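Long-range contact in TetR-family transcriptional regulator (Streptomyces coelicolor, PDB 2G7L), which probably binds DNA as a dimeric transcriptional regulator of the TetR family, through a helix-turn-helix in its N-terminal domain: residues D26-L31 / R43-E48. Numbering follows the deposited sequence.
Sequences DTAVAL and RRLAQE
Arg44 NH2, which lies against Leu31 of the facing helix, is shared by two carboxylates: it forms a salt bridge with Glu35 OE2, from the last residue of helix 21-35, and a weak one, 3.4 Å from Arg44 NH2 to Glu48 OE1, the latter atom lying in the guanidinium plane. This is the TetR-type helix-turn-helix domain, where helix 21-35 packs across helix 42-48; the axes of segments 26-31 and 43-48 run at 110° to each other. Leu31 sends CD1 over one face of the guanidinium, 3.5 Å from Arg44 NH2 and offset toward the rim, so a methyl rests on part of the face while Glu48 OE1 comes to the edge. The bend of the Arg44 chain at chi2 (59°) folds it round the end of Leu31, whose other methyl, CD2, sits 3.6 Å from Arg44 CG. Beside it, Leu45 CD1 reaches the backbone of Ala28, 3.7 Å from Ala28 N, and also touches Leu31 CD2. Leu66 of helix 63-74 packs on both Ala28 and Leu45, while Val40 adjoins Ala28 and Leu31, so both helices share a core with helix 63-74. Toward the more exposed margin, Thr27 divides its two branches: OG1 hydrogen-bonds to Trp23 O, one turn back in the same helix, and CG2, anti to the backbone N, faces the second helix. That methyl meets the aliphatic part of Glu48, with Thr27 CG2 and Glu48 CG 3.7 Å apart.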
ATOM      1  N   ASP A  26     -23.846   0.728 -10.757  1.00 48.87           N
ATOM      2  CA  ASP A  26     -24.935   0.344  -9.816  1.00 49.72           C
ATOM      3  C   ASP A  26     -25.104  -1.164  -9.895  1.00 48.55           C
ATOM      4  O   ASP A  26     -25.383  -1.802  -8.887  1.00 47.26           O
ATOM      5  CB  ASP A  26     -26.298   1.087 -10.093  1.00 50.09           C
ATOM      6  CG  ASP A  26     -26.263   2.631  -9.738  1.00 55.89           C
ATOM      7  OD1 ASP A  26     -25.231   3.106  -9.134  1.00 54.66           O
ATOM      8  OD2 ASP A  26     -27.284   3.357 -10.016  1.00 54.24           O
ATOM      9  N   THR A  27     -24.958  -1.711 -11.108  1.00 48.90           N
ATOM     10  CA  THR A  27     -25.005  -3.166 -11.363  1.00 49.08           C
ATOM     11  C   THR A  27     -23.821  -3.919 -10.705  1.00 49.27           C
ATOM     12  O   THR A  27     -24.016  -4.954 -10.037  1.00 48.72           O
ATOM     13  CB  THR A  27     -25.015  -3.447 -12.894  1.00 49.86           C
ATOM     14  OG1 THR A  27     -26.112  -2.755 -13.486  1.00 52.28           O
ATOM     15  CG2 THR A  27     -25.210  -4.910 -13.189  1.00 50.00           C
ATOM     16  N   ALA A  28     -22.598  -3.392 -10.904  1.00 48.79           N
ATOM     17  CA  ALA A  28     -21.398  -3.912 -10.215  1.00 48.73           C
ATOM     18  C   ALA A  28     -21.625  -3.970  -8.719  1.00 49.13           C
ATOM     19  O   ALA A  28     -21.263  -4.949  -8.101  1.00 49.67           O
ATOM     20  CB  ALA A  28     -20.172  -3.063 -10.529  1.00 48.70           C
ATOM     21  N   VAL A  29     -22.224  -2.921  -8.143  1.00 49.88           N
ATOM     22  CA  VAL A  29     -22.435  -2.856  -6.714  1.00 50.84           C
ATOM     23  C   VAL A  29     -23.372  -3.964  -6.282  1.00 52.92           C
ATOM     24  O   VAL A  29     -23.109  -4.667  -5.284  1.00 52.97           O
ATOM     25  CB  VAL A  29     -23.011  -1.485  -6.263  1.00 52.20           C
ATOM     26  CG1 VAL A  29     -23.435  -1.537  -4.762  1.00 52.19           C
ATOM     27  CG2 VAL A  29     -21.975  -0.336  -6.443  1.00 48.84           C
ATOM     28  N   ALA A  30     -24.501  -4.091  -6.999  1.00 52.79           N
ATOM     29  CA  ALA A  30     -25.494  -5.125  -6.722  1.00 53.26           C
ATOM     30  C   ALA A  30     -24.893  -6.504  -6.897  1.00 53.92           C
ATOM     31  O   ALA A  30     -25.098  -7.346  -6.061  1.00 53.82           O
ATOM     32  CB  ALA A  30     -26.777  -4.942  -7.666  1.00 52.59           C
ATOM     33  N   LEU A  31     -24.148  -6.724  -7.977  1.00 54.69           N
ATOM     34  CA  LEU A  31     -23.416  -8.000  -8.165  1.00 58.37           C
ATOM     35  C   LEU A  31     -22.468  -8.381  -6.988  1.00 60.23           C
ATOM     36  O   LEU A  31     -22.443  -9.554  -6.565  1.00 60.84           O
ATOM     37  CB  LEU A  31     -22.640  -7.964  -9.464  1.00 58.39           C
ATOM     38  CG  LEU A  31     -22.152  -9.281 -10.011  1.00 62.28           C
ATOM     39  CD1 LEU A  31     -23.292 -10.310 -10.059  1.00 66.33           C
ATOM     40  CD2 LEU A  31     -21.620  -8.962 -11.389  1.00 66.26           C
ATOM     41  N   ARG A  43     -16.751  -9.287 -18.030  1.00 67.17           N
ATOM     42  CA  ARG A  43     -17.526 -10.311 -18.747  1.00 67.35           C
ATOM     43  C   ARG A  43     -18.825 -10.673 -17.982  1.00 65.49           C
ATOM     44  O   ARG A  43     -19.869 -10.648 -18.564  1.00 65.24           O
ATOM     45  CB  ARG A  43     -16.648 -11.539 -19.038  1.00 68.49           C
ATOM     46  CG  ARG A  43     -17.381 -12.755 -19.660  1.00 73.63           C
ATOM     47  CD  ARG A  43     -17.033 -14.099 -18.902  1.00 81.33           C
ATOM     48  NE  ARG A  43     -16.658 -13.862 -17.492  1.00 85.51           N
ATOM     49  CZ  ARG A  43     -16.948 -14.667 -16.467  1.00 86.67           C
ATOM     50  NH1 ARG A  43     -17.644 -15.790 -16.668  1.00 87.57           N
ATOM     51  NH2 ARG A  43     -16.561 -14.330 -15.235  1.00 84.06           N
ATOM     52  N   ARG A  44     -18.764 -10.958 -16.681  1.00 64.93           N
ATOM     53  CA  ARG A  44     -19.991 -11.135 -15.894  1.00 64.12           C
ATOM     54  C   ARG A  44     -20.901  -9.893 -15.882  1.00 64.18           C
ATOM     55  O   ARG A  44     -22.105  -9.993 -15.693  1.00 64.65           O
ATOM     56  CB  ARG A  44     -19.691 -11.566 -14.466  1.00 64.33           C
ATOM     57  CG  ARG A  44     -20.915 -11.741 -13.602  1.00 63.01           C
ATOM     58  CD  ARG A  44     -21.882 -12.807 -14.203  1.00 64.82           C
ATOM     59  NE  ARG A  44     -23.191 -12.612 -13.622  1.00 66.36           N
ATOM     60  CZ  ARG A  44     -23.566 -13.090 -12.432  1.00 68.90           C
ATOM     61  NH1 ARG A  44     -22.732 -13.846 -11.697  1.00 68.39           N
ATOM     62  NH2 ARG A  44     -24.785 -12.811 -11.983  1.00 66.98           N
ATOM     63  N   LEU A  45     -20.328  -8.724 -16.092  1.00 63.23           N
ATOM     64  CA  LEU A  45     -21.116  -7.484 -16.056  1.00 62.94           C
ATOM     65  C   LEU A  45     -21.777  -7.238 -17.400  1.00 62.25           C
ATOM     66  O   LEU A  45     -22.925  -6.840 -17.437  1.00 60.24           O
ATOM     67  CB  LEU A  45     -20.218  -6.296 -15.665  1.00 63.08           C
ATOM     68  CG  LEU A  45     -20.741  -5.133 -14.846  1.00 63.35           C
ATOM     69  CD1 LEU A  45     -21.357  -5.611 -13.543  1.00 63.17           C
ATOM     70  CD2 LEU A  45     -19.520  -4.255 -14.603  1.00 62.04           C
ATOM     71  N   ALA A  46     -21.032  -7.483 -18.486  1.00 63.90           N
ATOM     72  CA  ALA A  46     -21.543  -7.440 -19.873  1.00 65.91           C
ATOM     73  C   ALA A  46     -22.728  -8.405 -20.040  1.00 67.02           C
ATOM     74  O   ALA A  46     -23.768  -8.070 -20.628  1.00 68.30           O
ATOM     75  CB  ALA A  46     -20.420  -7.778 -20.842  1.00 65.77           C
ATOM     76  N   GLN A  47     -22.585  -9.586 -19.465  1.00 68.32           N
ATOM     77  CA  GLN A  47     -23.641 -10.573 -19.470  1.00 70.04           C
ATOM     78  C   GLN A  47     -24.812 -10.034 -18.689  1.00 70.09           C
ATOM     79  O   GLN A  47     -25.940 -10.136 -19.121  1.00 70.34           O
ATOM     80  CB  GLN A  47     -23.147 -11.870 -18.832  1.00 70.78           C
ATOM     81  CG  GLN A  47     -24.133 -13.042 -18.871  1.00 75.09           C
ATOM     82  CD  GLN A  47     -24.209 -13.787 -17.533  1.00 79.74           C
ATOM     83  OE1 GLN A  47     -25.220 -13.681 -16.812  1.00 81.63           O
ATOM     84  NE2 GLN A  47     -23.130 -14.523 -17.177  1.00 79.23           N
ATOM     85  N   GLU A  48     -24.553  -9.447 -17.532  1.00 70.45           N
ATOM     86  CA  GLU A  48     -25.633  -8.953 -16.698  1.00 70.91           C
ATOM     87  C   GLU A  48     -26.398  -7.796 -17.367  1.00 71.03           C
ATOM     88  O   GLU A  48     -27.583  -7.585 -17.117  1.00 70.99           O
ATOM     89  CB  GLU A  48     -25.092  -8.547 -15.332  1.00 71.03           C
ATOM     90  CG  GLU A  48     -26.157  -8.351 -14.287  1.00 73.72           C
ATOM     91  CD  GLU A  48     -26.810  -9.656 -13.825  1.00 76.97           C
ATOM     92  OE1 GLU A  48     -26.390 -10.762 -14.239  1.00 76.64           O
ATOM     93  OE2 GLU A  48     -27.753  -9.562 -13.009  1.00 79.63           O
TER